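Local coordinates for cytosine deaminase (Klebsiella pneumoniae, PDB 4R7W), which probably hydrolyses cytosine to uracil and ammonia with a single metal ion at the mouth of a TIM barrel, at residues 56-61 with 306-311; 271-276 with 312-317. All coordinates share one frame; numbering follows the deposited sequence.

Contact 1 of 2, residues 56-61 with 306-311. With FE2 (Fe (II) ion), chain L; O7U ((2R)-2-amino-2,5-dihydro-1,5,2-diazaphosphinin-6(1H)-one 2-oxide), chain M.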
# COMPACT_ATOMS: atom_id res chain seq x y z
N HIS B 56 -15.19 2.39 9.40
CA HIS B 56 -14.54 3.24 10.40
C HIS B 56 -13.86 4.44 9.76
O HIS B 56 -12.76 4.32 9.22
CB HIS B 56 -13.50 2.42 11.20
CG HIS B 56 -12.92 3.16 12.37
ND1 HIS B 56 -12.93 2.65 13.65
CD2 HIS B 56 -12.32 4.37 12.45
CE1 HIS B 56 -12.35 3.51 14.46
NE2 HIS B 56 -11.97 4.56 13.76
N ILE B 57 -14.50 5.60 9.84
CA ILE B 57 -13.91 6.84 9.33
C ILE B 57 -14.26 8.06 10.20
O ILE B 57 -15.25 8.05 10.93
CB ILE B 57 -14.29 7.08 7.87
CG1 ILE B 57 -13.35 8.10 7.22
CG2 ILE B 57 -15.77 7.51 7.76
CD1 ILE B 57 -13.48 8.19 5.71
N HIS B 58 -13.45 9.12 10.12
CA HIS B 58 -13.74 10.34 10.85
C HIS B 58 -14.16 11.46 9.90
O HIS B 58 -13.34 12.27 9.49
CB HIS B 58 -12.53 10.79 11.66
CG HIS B 58 -12.22 9.89 12.82
ND1 HIS B 58 -12.56 10.21 14.12
CD2 HIS B 58 -11.63 8.68 12.87
CE1 HIS B 58 -12.19 9.22 14.92
NE2 HIS B 58 -11.63 8.28 14.19
N LEU B 59 -15.44 11.50 9.56
CA LEU B 59 -15.93 12.54 8.65
C LEU B 59 -15.91 13.96 9.24
O LEU B 59 -15.90 14.95 8.51
CB LEU B 59 -17.33 12.20 8.16
CG LEU B 59 -17.36 10.98 7.23
CD1 LEU B 59 -18.75 10.79 6.65
CD2 LEU B 59 -16.31 11.12 6.13
N ASP B 60 -15.91 14.08 10.56
CA ASP B 60 -15.89 15.43 11.12
C ASP B 60 -14.53 16.10 10.93
O ASP B 60 -14.45 17.32 10.79
CB ASP B 60 -16.38 15.45 12.58
CG ASP B 60 -15.50 14.65 13.53
OD1 ASP B 60 -15.48 15.00 14.74
OD2 ASP B 60 -14.84 13.68 13.10
N ALA B 61 -13.48 15.28 10.89
CA ALA B 61 -12.11 15.79 10.78
C ALA B 61 -11.54 15.77 9.37
O ALA B 61 -10.47 16.36 9.14
CB ALA B 61 -11.18 15.00 11.71
N ALA B 306 -10.34 -0.87 7.55
CA ALA B 306 -10.92 0.47 7.40
C ALA B 306 -9.86 1.53 7.18
O ALA B 306 -8.74 1.41 7.67
CB ALA B 306 -11.76 0.82 8.62
N GLN B 307 -10.24 2.60 6.48
CA GLN B 307 -9.34 3.73 6.18
C GLN B 307 -9.05 4.63 7.39
O GLN B 307 -7.96 5.21 7.49
CB GLN B 307 -9.94 4.59 5.05
CG GLN B 307 -10.11 3.85 3.73
CD GLN B 307 -10.85 4.65 2.67
OE1 GLN B 307 -10.27 5.50 1.99
NE2 GLN B 307 -12.15 4.37 2.52
N ASP B 308 -10.04 4.78 8.26
CA ASP B 308 -9.94 5.61 9.46
C ASP B 308 -9.93 7.11 9.17
O ASP B 308 -10.81 7.84 9.63
CB ASP B 308 -8.69 5.24 10.27
CG ASP B 308 -8.86 5.49 11.73
OD1 ASP B 308 -8.19 4.78 12.50
OD2 ASP B 308 -9.64 6.38 12.11
N SER B 309 -8.93 7.58 8.44
CA SER B 309 -8.76 9.02 8.19
C SER B 309 -8.57 9.34 6.72
O SER B 309 -7.98 8.57 5.97
CB SER B 309 -7.51 9.54 8.92
OG SER B 309 -7.62 9.45 10.32
N ILE B 310 -9.04 10.52 6.32
CA ILE B 310 -8.67 11.05 5.02
C ILE B 310 -8.26 12.51 5.14
O ILE B 310 -9.09 13.39 5.39
CB ILE B 310 -9.81 10.86 3.97
CG1 ILE B 310 -9.97 9.37 3.65
CG2 ILE B 310 -9.52 11.63 2.70
CD1 ILE B 310 -11.16 9.04 2.81
N GLN B 311 -6.96 12.76 4.97
CA GLN B 311 -6.37 14.10 5.03
C GLN B 311 -6.78 14.87 6.29
O GLN B 311 -7.44 15.92 6.21
CB GLN B 311 -6.72 14.88 3.78
CG GLN B 311 -6.26 14.20 2.49
CD GLN B 311 -6.72 14.95 1.26
OE1 GLN B 311 -7.69 14.57 0.62
NE2 GLN B 311 -6.04 16.04 0.95
FE FE2 L . -10.53 6.25 14.37
N1 O7U M . -8.81 9.92 16.92
C2 O7U M . -8.35 8.78 17.59
O2 O7U M . -8.37 8.60 18.82
N3 O7U M . -7.83 7.75 16.84
N4 O7U M . -6.18 7.36 14.73
O4 O7U M . -8.43 6.44 14.92
P4 O7U M . -7.70 7.66 15.23
C5 O7U M . -8.32 9.20 14.58
C6 O7U M . -8.75 10.03 15.46
O HOH W 1 -10.70 11.94 8.44

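Contact 2 of 2, residues 271-276 with 312-317. With O7U ((2R)-2-amino-2,5-dihydro-1,5,2-diazaphosphinin-6(1H)-one 2-oxide), chain M.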
# COMPACT_ATOMS: atom_id res chain seq x y z
N PRO B 271 -4.96 -0.60 8.97
CA PRO B 271 -3.53 -0.86 8.70
C PRO B 271 -2.72 0.33 8.20
O PRO B 271 -1.56 0.45 8.58
CB PRO B 271 -3.58 -1.95 7.63
CG PRO B 271 -4.91 -1.76 6.96
CD PRO B 271 -5.83 -1.41 8.10
N THR B 272 -3.28 1.18 7.35
CA THR B 272 -2.52 2.34 6.91
C THR B 272 -2.41 3.37 8.04
O THR B 272 -1.40 4.03 8.18
CB THR B 272 -3.13 3.03 5.68
OG1 THR B 272 -4.51 3.33 5.93
CG2 THR B 272 -3.00 2.14 4.43
N GLU B 273 -3.46 3.47 8.86
CA GLU B 273 -3.47 4.47 9.91
C GLU B 273 -2.49 4.09 11.00
O GLU B 273 -1.72 4.92 11.50
CB GLU B 273 -4.87 4.61 10.50
CG GLU B 273 -5.03 5.79 11.44
CD GLU B 273 -5.49 7.03 10.71
OE1 GLU B 273 -5.48 7.03 9.45
OE2 GLU B 273 -5.87 8.01 11.39
N SER B 274 -2.53 2.82 11.40
CA SER B 274 -1.66 2.34 12.47
C SER B 274 -0.20 2.14 12.04
O SER B 274 0.71 2.37 12.83
CB SER B 274 -2.24 1.08 13.12
OG SER B 274 -3.53 1.34 13.68
N ILE B 275 0.05 1.74 10.79
CA ILE B 275 1.44 1.65 10.36
C ILE B 275 2.09 3.04 10.44
O ILE B 275 3.28 3.16 10.76
CB ILE B 275 1.59 1.02 8.95
CG1 ILE B 275 3.02 0.53 8.74
CG2 ILE B 275 1.18 2.01 7.87
CD1 ILE B 275 3.34 -0.76 9.46
N HIS B 276 1.29 4.08 10.21
CA HIS B 276 1.71 5.48 10.36
C HIS B 276 1.86 5.89 11.82
O HIS B 276 2.89 6.43 12.21
CB HIS B 276 0.69 6.38 9.66
CG HIS B 276 0.96 7.85 9.81
ND1 HIS B 276 2.17 8.43 9.48
CD2 HIS B 276 0.17 8.87 10.23
CE1 HIS B 276 2.11 9.73 9.71
NE2 HIS B 276 0.91 10.02 10.16
N ASP B 312 -6.39 14.35 7.45
CA ASP B 312 -6.85 14.90 8.70
C ASP B 312 -5.66 15.06 9.70
O ASP B 312 -4.52 14.83 9.33
CB ASP B 312 -8.05 14.08 9.22
CG ASP B 312 -7.67 12.74 9.83
OD1 ASP B 312 -8.60 11.99 10.20
OD2 ASP B 312 -6.46 12.42 9.93
N PRO B 313 -5.92 15.49 10.96
CA PRO B 313 -4.76 15.69 11.85
C PRO B 313 -3.91 14.44 12.12
O PRO B 313 -2.76 14.58 12.54
CB PRO B 313 -5.41 16.16 13.15
CG PRO B 313 -6.67 16.79 12.73
CD PRO B 313 -7.16 16.03 11.55
N TRP B 314 -4.45 13.25 11.86
CA TRP B 314 -3.72 12.01 12.15
C TRP B 314 -3.10 11.32 10.93
O TRP B 314 -2.36 10.36 11.09
CB TRP B 314 -4.64 11.00 12.84
CG TRP B 314 -5.15 11.46 14.16
CD1 TRP B 314 -4.56 11.28 15.37
CD2 TRP B 314 -6.36 12.19 14.40
NE1 TRP B 314 -5.33 11.85 16.36
CE2 TRP B 314 -6.44 12.42 15.79
CE3 TRP B 314 -7.38 12.68 13.57
CZ2 TRP B 314 -7.49 13.11 16.37
CZ3 TRP B 314 -8.44 13.38 14.17
CH2 TRP B 314 -8.49 13.57 15.55
N TYR B 315 -3.40 11.79 9.73
CA TYR B 315 -3.00 11.07 8.52
C TYR B 315 -3.14 11.99 7.32
O TYR B 315 -4.25 12.42 7.00
CB TYR B 315 -3.88 9.83 8.36
CG TYR B 315 -3.55 8.91 7.20
CD1 TYR B 315 -4.37 8.84 6.07
CD2 TYR B 315 -2.43 8.08 7.25
CE1 TYR B 315 -4.06 7.98 5.01
CE2 TYR B 315 -2.12 7.24 6.20
CZ TYR B 315 -2.93 7.18 5.09
OH TYR B 315 -2.59 6.32 4.08
N PRO B 316 -2.03 12.31 6.65
CA PRO B 316 -2.04 13.32 5.58
C PRO B 316 -2.50 12.81 4.20
O PRO B 316 -2.73 13.62 3.30
CB PRO B 316 -0.57 13.74 5.51
CG PRO B 316 0.17 12.52 5.91
CD PRO B 316 -0.67 11.83 6.95
N LEU B 317 -2.65 11.51 4.04
CA LEU B 317 -3.07 10.95 2.74
C LEU B 317 -4.53 10.50 2.77
O LEU B 317 -5.30 10.95 3.62
CB LEU B 317 -2.14 9.80 2.33
CG LEU B 317 -0.67 10.17 2.15
CD1 LEU B 317 0.16 8.93 1.75
CD2 LEU B 317 -0.55 11.26 1.10
N1 O7U M . -8.81 9.92 16.92
C2 O7U M . -8.35 8.78 17.59
O2 O7U M . -8.37 8.60 18.82
N3 O7U M . -7.83 7.75 16.84
N4 O7U M . -6.18 7.36 14.73
O4 O7U M . -8.43 6.44 14.92
P4 O7U M . -7.70 7.66 15.23
C5 O7U M . -8.32 9.20 14.58
C6 O7U M . -8.75 10.03 15.46

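Contact 1 of 2, residues 56-61 with 306-311
His56, His58 and Asp308 converge on one iron(II) ion, the first two as the His-X-His motif at the end of strand 47-57, the third as the aspartate following strand 303-305; this is the mononuclear metal site of an amidohydrolase TIM barrel. His56 NE2 and His58 NE2 each lie 2.3 Å from the iron FE, and Asp308 OD2 is 2.4 Å from it. His209 and the phosphoryl oxygen of the bound phosphorus heterocycle, whose tetrahedral phosphorus is consistent with a mimic of the hydrolysis intermediate, fill the remaining places. Imidazole nitrogens and a carboxylate suit a divalent ion, and here both rings lie alongside the carboxylate, pointing the same way. They are turned differently against it: the His58 ring is almost coplanar with the carboxylate, its CD2 edge 3.1 Å from Asp308 OD2, whereas the His56 ring is tilted 68° from that plane. His56 CG lies anti to the backbone N (chi1 -172°), which swings the ring forward to the metal, and Ser240 holds its ND1.

Backbone bonds fix the two chains in a single beta bridge, Ile57 to Asp308. Asp308 N gives a weak bond to His56 O, and His58 N donates to Asp308 O at 3.0 Å. One aspartate thus binds the metal by its side chain and holds residues 56-58 by its main chain. Farther along, a water bridges His58 O and Ile310 N.

The apolar contacts are few. Small Ala306 fits against His56, CB to CB at 3.5 Å, where the backbones run close. Elsewhere along the bridge, away from the iron, Ile57 and Ile310 meet by their end methyls, Ile57 CD1 and Ile310 CD1 being 3.8 Å apart.

Contact 2 of 2, residues 271-276 with 312-317
Trp314 and Glu273 approach the bound ligand from the two segments of this contact, which belongs to the loops and short helices at the C-terminal end of a TIM barrel, where such enzymes keep their active sites. Helix 271-276 follows one barrel strand, and residues 312-317 form part of the loop after the next. The broad indole face of Trp314 gives the ligand ring a surface to rest on: ligand C6 sits over its centre, 3.3 Å from Trp314 CE2. Glu273 reaches the same molecule from the helix, its OE2 3.4 Å from the amino nitrogen N4.

Around this shell, the Glu273 carboxylate lies between the helix and the loop. Its chain bends at chi2 (91°), bringing OE1 to 3.4 Å from Tyr315 CB and OE2 to 3.5 Å from Trp314 CB. Amid these carbon contacts the acid has a polar partner outside the two segments, Ser309. Tyr315 in turn points its edge at the face of His276, an offset edge-to-face pair with the planes at 70°. Trp314 O lies at the edge of the same His276 ring, near the ring's plane, 3.1 Å from His276 CD2. The Tyr315 hydroxyl passes Thr272 CB at 3.7 Å and hydrogen-bonds His331 of the second subunit, a task for which a long aromatic with a polar end is well suited.

Farther out, the loop sets its own shape. A type I turn runs from Asp312 to Tyr315, with Pro313 at its second position, where the ring's fixed phi fits. Asp312 closes an Asx turn: Trp314 N donates to Asp312 OD2 at 2.9 Å, from well above the carboxylate plane.

How the contacts relate
Contact 1 supplies metal ligands and contact 2 flanks the ligand ring, so the two share one active site; their centres are about 9 Å apart. Residues 306-311 run directly into 312-317, and the joint is fastened by Gln311 N and Leu317 O, 2.8 Å apart. Across the site, Ser309 OG of contact 1 lies 2.5 Å from Glu273 OE2 of contact 2, a probable hydrogen bond, and also hydrogen-bonds Asp312 OD1. Metal ligand Asp308 packs against the same glutamate, OD1 to Glu273 CG at 3.5 Å. The bound heterocycle spans both, its O4 on the iron and its ring over Trp314, while Glu212, Gln151 and His241 hydrogen-bond it from elsewhere in the chain.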